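Local coordinates for protein NADH-dependent FAD reductase (Streptomyces globisporus, PDB 4R82) that uses NADH to reduce FAD, supplying freely diffusing FADH2 to the halogenase and monooxygenase that build the enediyne antitumor antibiotic C-1027, at residues A131-A136 and G151-A156; V37-S42 and T77-F82; S85-G90 and P124-A129. All blocks are in the same frame, centred on the assembly; numbering follows the deposited sequence.

All three contacts meet on strand 81-86 or its neighbour 131-143 in one antiparallel sheet of the flavin reductase domain. Interaction 1 zips 131-136 to 151-156 and joins interaction 2 through C135 N to F82 O at 2.9 Å, a probable hydrogen bond. Interaction 3 packs strand 124-126 and its turn against the end of strand 81-86; H132 NE2 to I126 O at 2.7 Å ties it to interaction 1, and T38 OG1 to P124 O, also 2.7 Å, to interaction 2. Side chains of V37 and L87 lie about 7 and 8 Å from bound FAD, and that of L133 about 10 Å from bound NAD.

Interaction 1: residues A131-A136 and G151-A156; sequences AHLECA and GEVITA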
# COMPACT_ATOMS: atom_id res chain seq x y z
N ALA A 131 7.33 5.32 12.87
CA ALA A 131 6.73 6.65 12.71
C ALA A 131 5.33 6.68 13.25
O ALA A 131 4.65 5.65 13.30
CB ALA A 131 6.73 7.05 11.25
N HIS A 132 4.89 7.89 13.63
CA HIS A 132 3.50 8.14 14.00
C HIS A 132 2.96 9.21 13.07
O HIS A 132 3.63 10.23 12.84
CB HIS A 132 3.42 8.69 15.43
CG HIS A 132 3.84 7.72 16.49
ND1 HIS A 132 4.36 8.13 17.70
CD2 HIS A 132 3.78 6.37 16.55
CE1 HIS A 132 4.63 7.07 18.45
NE2 HIS A 132 4.29 5.99 17.77
N LEU A 133 1.75 9.02 12.56
CA LEU A 133 1.09 10.05 11.77
C LEU A 133 -0.27 10.27 12.39
O LEU A 133 -0.98 9.32 12.67
CB LEU A 133 0.89 9.61 10.31
CG LEU A 133 2.12 9.27 9.46
CD1 LEU A 133 2.53 7.81 9.64
CD2 LEU A 133 1.85 9.59 7.98
N GLU A 134 -0.63 11.52 12.63
CA GLU A 134 -1.97 11.84 13.10
C GLU A 134 -2.70 12.55 11.97
O GLU A 134 -2.19 13.51 11.39
CB GLU A 134 -1.91 12.69 14.37
CG GLU A 134 -1.31 11.90 15.54
CD GLU A 134 -1.13 12.73 16.79
OE1 GLU A 134 -2.14 12.93 17.50
OE2 GLU A 134 0.01 13.16 17.07
N CYS A 135 -3.90 12.06 11.66
CA CYS A 135 -4.58 12.44 10.43
C CYS A 135 -6.00 12.88 10.68
O CYS A 135 -6.68 12.31 11.54
CB CYS A 135 -4.64 11.25 9.48
SG CYS A 135 -3.01 10.55 9.12
N ALA A 136 -6.46 13.86 9.92
CA ALA A 136 -7.85 14.29 9.99
C ALA A 136 -8.60 13.61 8.86
O ALA A 136 -8.15 13.63 7.71
CB ALA A 136 -7.93 15.80 9.84
N GLY A 151 -7.23 10.51 4.78
CA GLY A 151 -6.93 11.44 5.86
C GLY A 151 -5.86 12.43 5.48
O GLY A 151 -4.96 12.10 4.71
N GLU A 152 -5.97 13.64 6.01
CA GLU A 152 -4.93 14.64 5.82
C GLU A 152 -3.98 14.58 7.02
O GLU A 152 -4.42 14.58 8.17
CB GLU A 152 -5.52 16.05 5.66
CG GLU A 152 -4.43 17.11 5.49
CD GLU A 152 -4.97 18.48 5.14
OE1 GLU A 152 -6.17 18.59 4.84
OE2 GLU A 152 -4.18 19.45 5.17
N VAL A 153 -2.67 14.51 6.74
CA VAL A 153 -1.67 14.39 7.79
C VAL A 153 -1.55 15.74 8.51
O VAL A 153 -1.23 16.75 7.89
CB VAL A 153 -0.29 14.02 7.21
CG1 VAL A 153 0.74 13.90 8.33
CG2 VAL A 153 -0.39 12.70 6.42
N ILE A 154 -1.85 15.73 9.82
CA ILE A 154 -1.80 16.94 10.63
C ILE A 154 -0.42 17.08 11.26
O ILE A 154 0.15 18.18 11.31
CB ILE A 154 -2.84 16.91 11.76
CG1 ILE A 154 -4.24 16.70 11.19
CG2 ILE A 154 -2.77 18.18 12.61
CD1 ILE A 154 -4.57 17.63 10.05
N THR A 155 0.11 15.97 11.74
CA THR A 155 1.46 15.99 12.27
C THR A 155 2.03 14.61 12.13
O THR A 155 1.29 13.64 11.96
CB THR A 155 1.50 16.44 13.75
OG1 THR A 155 2.86 16.66 14.16
CG2 THR A 155 0.88 15.39 14.64
N ALA A 156 3.35 14.51 12.15
CA ALA A 156 3.98 13.21 12.13
C ALA A 156 5.31 13.30 12.85
O ALA A 156 5.90 14.38 12.94
CB ALA A 156 4.17 12.71 10.70
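The carbonyl oxygen of E134 is gripped by two backbone N-H groups in succession: I154 N at 2.7 Å, nearly along the C=O axis (C=O...N 162°), and T155 N at 3.4 Å, a weak bond. On the same edge, E134 N donates to T155 O at 2.9 Å, almost straight at 172°. Because both I154 and T155 face E134, the register slips by one residue, which defines a classic beta bulge in the antiparallel hairpin of strands 131-143 and 146-158. Beyond it regular pairing resumes, with A136 and E152 exchanging two bonds of 2.8 Å each. The bulged I154 lays CD1 3.8 Å from A136 CB. E134 and T155 run side by side on one face of the sheet, E134 CG anti to the carbonyl carbon; its OE2 comes 3.4 Å from T155 CG2, while OE1 accepts from the backbone N of E120 and S121. L133, C135, V153 and A156 occupy the opposite face. There L133 and V153 cross obliquely, CD2 to CG2 at 4.1 Å, and C135 SG reaches the same V153 methyl. A156 CB packs against L133 CG, and A156 pairs in an antiparallel ladder with a strand of the second subunit, which carries the sheet across the dimer interface.

Interaction 2: residues V37-S42 and T77-F82; sequences VTVGGS and TALPTF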
# COMPACT_ATOMS: atom_id res chain seq x y z
N VAL A 37 -3.57 1.15 13.25
CA VAL A 37 -4.40 2.34 13.21
C VAL A 37 -5.08 2.49 14.56
O VAL A 37 -5.63 1.51 15.08
CB VAL A 37 -5.46 2.23 12.11
CG1 VAL A 37 -6.43 3.41 12.16
CG2 VAL A 37 -4.79 2.15 10.74
N THR A 38 -5.06 3.69 15.13
CA THR A 38 -5.72 3.90 16.41
C THR A 38 -6.65 5.10 16.39
O THR A 38 -6.49 6.02 15.58
CB THR A 38 -4.72 4.06 17.57
OG1 THR A 38 -3.82 5.15 17.28
CG2 THR A 38 -3.90 2.79 17.77
N VAL A 39 -7.63 5.07 17.28
CA VAL A 39 -8.52 6.21 17.49
C VAL A 39 -8.68 6.47 18.97
O VAL A 39 -8.44 5.57 19.80
CB VAL A 39 -9.92 5.96 16.88
CG1 VAL A 39 -9.83 5.83 15.37
CG2 VAL A 39 -10.56 4.72 17.50
N GLY A 40 -9.06 7.70 19.31
CA GLY A 40 -9.37 8.06 20.67
C GLY A 40 -10.87 7.96 20.89
O GLY A 40 -11.48 6.95 20.55
N GLY A 41 -11.47 9.01 21.43
CA GLY A 41 -12.89 8.98 21.72
C GLY A 41 -13.16 8.30 23.06
O GLY A 41 -12.24 8.03 23.83
N SER A 42 -14.42 8.00 23.31
CA SER A 42 -14.82 7.44 24.59
C SER A 42 -14.27 6.03 24.81
O SER A 42 -14.08 5.60 25.94
CB SER A 42 -16.34 7.44 24.72
OG SER A 42 -16.82 8.77 24.74
N THR A 77 -15.91 6.12 11.28
CA THR A 77 -17.03 6.85 10.70
C THR A 77 -17.54 7.92 11.67
O THR A 77 -18.09 8.93 11.25
CB THR A 77 -18.17 5.92 10.26
OG1 THR A 77 -18.73 5.24 11.39
CG2 THR A 77 -17.64 4.90 9.27
N ALA A 78 -17.33 7.69 12.97
CA ALA A 78 -17.86 8.61 13.98
C ALA A 78 -16.87 9.68 14.44
O ALA A 78 -17.28 10.71 14.95
CB ALA A 78 -18.35 7.83 15.18
N LEU A 79 -15.58 9.44 14.26
CA LEU A 79 -14.54 10.31 14.82
C LEU A 79 -13.84 11.14 13.75
O LEU A 79 -13.73 10.72 12.60
CB LEU A 79 -13.51 9.48 15.59
CG LEU A 79 -14.10 8.75 16.80
CD1 LEU A 79 -13.09 7.76 17.38
CD2 LEU A 79 -14.52 9.75 17.84
N PRO A 80 -13.33 12.33 14.12
CA PRO A 80 -12.77 13.21 13.10
C PRO A 80 -11.31 12.94 12.76
O PRO A 80 -10.82 13.45 11.74
CB PRO A 80 -12.90 14.60 13.75
CG PRO A 80 -12.71 14.32 15.22
CD PRO A 80 -13.45 13.00 15.43
N THR A 81 -10.62 12.17 13.58
CA THR A 81 -9.18 11.96 13.38
C THR A 81 -8.80 10.54 13.72
O THR A 81 -9.51 9.86 14.47
CB THR A 81 -8.31 12.87 14.28
OG1 THR A 81 -8.62 12.63 15.66
CG2 THR A 81 -8.51 14.35 13.97
N PHE A 82 -7.68 10.08 13.17
CA PHE A 82 -7.13 8.77 13.52
C PHE A 82 -5.62 8.86 13.52
O PHE A 82 -5.05 9.85 13.07
CB PHE A 82 -7.62 7.64 12.59
CG PHE A 82 -7.20 7.79 11.14
CD1 PHE A 82 -7.99 8.49 10.24
CD2 PHE A 82 -6.01 7.23 10.67
CE1 PHE A 82 -7.63 8.63 8.91
CE2 PHE A 82 -5.63 7.37 9.33
CZ PHE A 82 -6.44 8.07 8.45
O HOH W 1 -9.02 9.74 17.24
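The backbones of V39 and F82 approach to 4.9 Å between CA atoms, whereas G41 and L79 are 7.2 Å apart, so the two chains diverge as they leave the sheet. Strands 35-39 and 81-86 are antiparallel neighbours in the sheet of the flavin reductase domain; the contact lies where the first strand runs out into the G40-G41 loop and the second begins, just after helix 71-78. L79, the first residue to depart from helical backbone angles, reaches across where the chains diverge. Its CG is anti to the carbonyl carbon (chi1 -63°), and CD1 crosses V39 obliquely to stand 3.7 Å from V39 CB, with G40 O also nearby. The other methyl, CD2, is turned toward G41 CA.

V39 is shared between two partners: while its CB and CG2 meet L79, CG1 packs 4.0 Å from F82 CB. The F82 ring takes the crowded position between its own backbone N and carbonyl carbon (chi1 63°). From there its CD2 meets V37 CG1 at 4.1 Å in an oblique approach. V37 and F82 both also touch I64 of strand 61-67, and L76 of helix 71-78 packs on V39 and F82. T38 points the other way, its OG1 bonded to P124 O.

Where the strands spread, a water substitutes for direct backbone pairing. It donates to T81 O at 2.8 Å and accepts from G40 N at 2.9 Å, so one molecule links the carbonyl at the start of one strand to the amide just past the end of the other.

Interaction 3: residues S85-G90 and P124-A129; sequences SVLEAG and PLIAGA
S85 OG accepts the backbone N-H of I126 at 3.0 Å, nearly straight at 169°. The hydroxyl is put there by a first torsion that sets OG anti to the carbonyl carbon, and the same side chain packs on I126, CB to CG1 at 3.8 Å. Farther along, A129 CB rests 3.3 Å from V86 O, and E88 CB lies 3.2 Å from G128 O. A water completes the polar link between the segments, donating to both E88 OE1 and G128 O at 2.7 Å.

The glutamate is bent at chi2 (-88°), and its OE1 also receives G90 N, which comes from above the carboxylate plane, so two donors fix this oxygen. On the facing segment a type II beta turn from I126 to A129, with G128 at positive phi (88°), presents the G128 carbonyl and the A129 methyl. At the end of the turn A129 O accepts from R162 NH2.

Strand 124-126 thus lies against the end of strand 81-86, with I126 touching V36 of strand 35-39 and L125 touching H132 and E134 of strand 131-143, while strand 124-126 itself pairs antiparallel with strand 115-117.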
# COMPACT_ATOMS: atom_id res chain seq x y z
N SER A 85 0.45 4.10 13.36
CA SER A 85 1.76 3.79 13.90
C SER A 85 2.37 2.75 12.98
O SER A 85 1.86 1.63 12.89
CB SER A 85 1.66 3.24 15.33
OG SER A 85 1.09 4.19 16.21
N VAL A 86 3.45 3.12 12.30
CA VAL A 86 4.14 2.19 11.42
C VAL A 86 5.03 1.31 12.26
O VAL A 86 5.96 1.79 12.92
CB VAL A 86 4.99 2.93 10.38
CG1 VAL A 86 5.79 1.92 9.54
CG2 VAL A 86 4.11 3.82 9.51
N LEU A 87 4.77 0.01 12.26
CA LEU A 87 5.45 -0.89 13.18
C LEU A 87 6.87 -1.19 12.76
O LEU A 87 7.16 -1.41 11.59
CB LEU A 87 4.67 -2.20 13.37
CG LEU A 87 3.29 -2.05 14.02
CD1 LEU A 87 2.65 -3.44 14.21
CD2 LEU A 87 3.38 -1.30 15.35
N GLU A 88 7.76 -1.21 13.76
CA GLU A 88 9.16 -1.49 13.59
C GLU A 88 9.41 -3.00 13.50
O GLU A 88 8.57 -3.80 13.90
CB GLU A 88 9.91 -0.85 14.77
CG GLU A 88 11.41 -0.94 14.76
CD GLU A 88 11.90 -2.21 15.42
OE1 GLU A 88 11.13 -2.77 16.24
OE2 GLU A 88 13.03 -2.65 15.12
N ALA A 89 10.58 -3.38 12.99
CA ALA A 89 10.93 -4.76 12.71
C ALA A 89 10.67 -5.76 13.83
O ALA A 89 10.34 -6.91 13.56
CB ALA A 89 12.39 -4.85 12.27
N GLY A 90 10.82 -5.34 15.08
CA GLY A 90 10.64 -6.27 16.20
C GLY A 90 9.28 -6.23 16.89
O GLY A 90 9.14 -6.70 18.02
N PRO A 124 -4.05 6.73 21.16
CA PRO A 124 -2.78 6.15 21.62
C PRO A 124 -1.85 5.89 20.44
O PRO A 124 -2.28 5.33 19.42
CB PRO A 124 -3.22 4.83 22.27
CG PRO A 124 -4.66 5.04 22.63
CD PRO A 124 -5.21 5.89 21.52
N LEU A 125 -0.59 6.29 20.56
CA LEU A 125 0.38 6.05 19.50
C LEU A 125 1.30 4.95 20.00
O LEU A 125 1.73 5.00 21.15
CB LEU A 125 1.19 7.32 19.23
CG LEU A 125 0.36 8.57 18.95
CD1 LEU A 125 1.26 9.80 18.82
CD2 LEU A 125 -0.42 8.37 17.70
N ILE A 126 1.58 3.95 19.17
CA ILE A 126 2.31 2.78 19.67
C ILE A 126 3.80 3.08 19.84
O ILE A 126 4.47 3.49 18.89
CB ILE A 126 2.14 1.56 18.73
CG1 ILE A 126 0.65 1.31 18.44
CG2 ILE A 126 2.77 0.32 19.35
CD1 ILE A 126 -0.22 1.15 19.66
N ALA A 127 4.31 2.89 21.06
CA ALA A 127 5.72 3.17 21.33
C ALA A 127 6.58 2.19 20.55
O ALA A 127 6.17 1.05 20.32
CB ALA A 127 6.00 3.07 22.83
N GLY A 128 7.77 2.62 20.15
CA GLY A 128 8.67 1.75 19.42
C GLY A 128 8.46 1.74 17.92
O GLY A 128 9.21 1.09 17.19
N ALA A 129 7.46 2.48 17.44
CA ALA A 129 7.13 2.54 16.03
C ALA A 129 8.18 3.29 15.21
O ALA A 129 8.90 4.14 15.73
CB ALA A 129 5.76 3.20 15.86
O HOH W 2 10.58 -1.01 18.28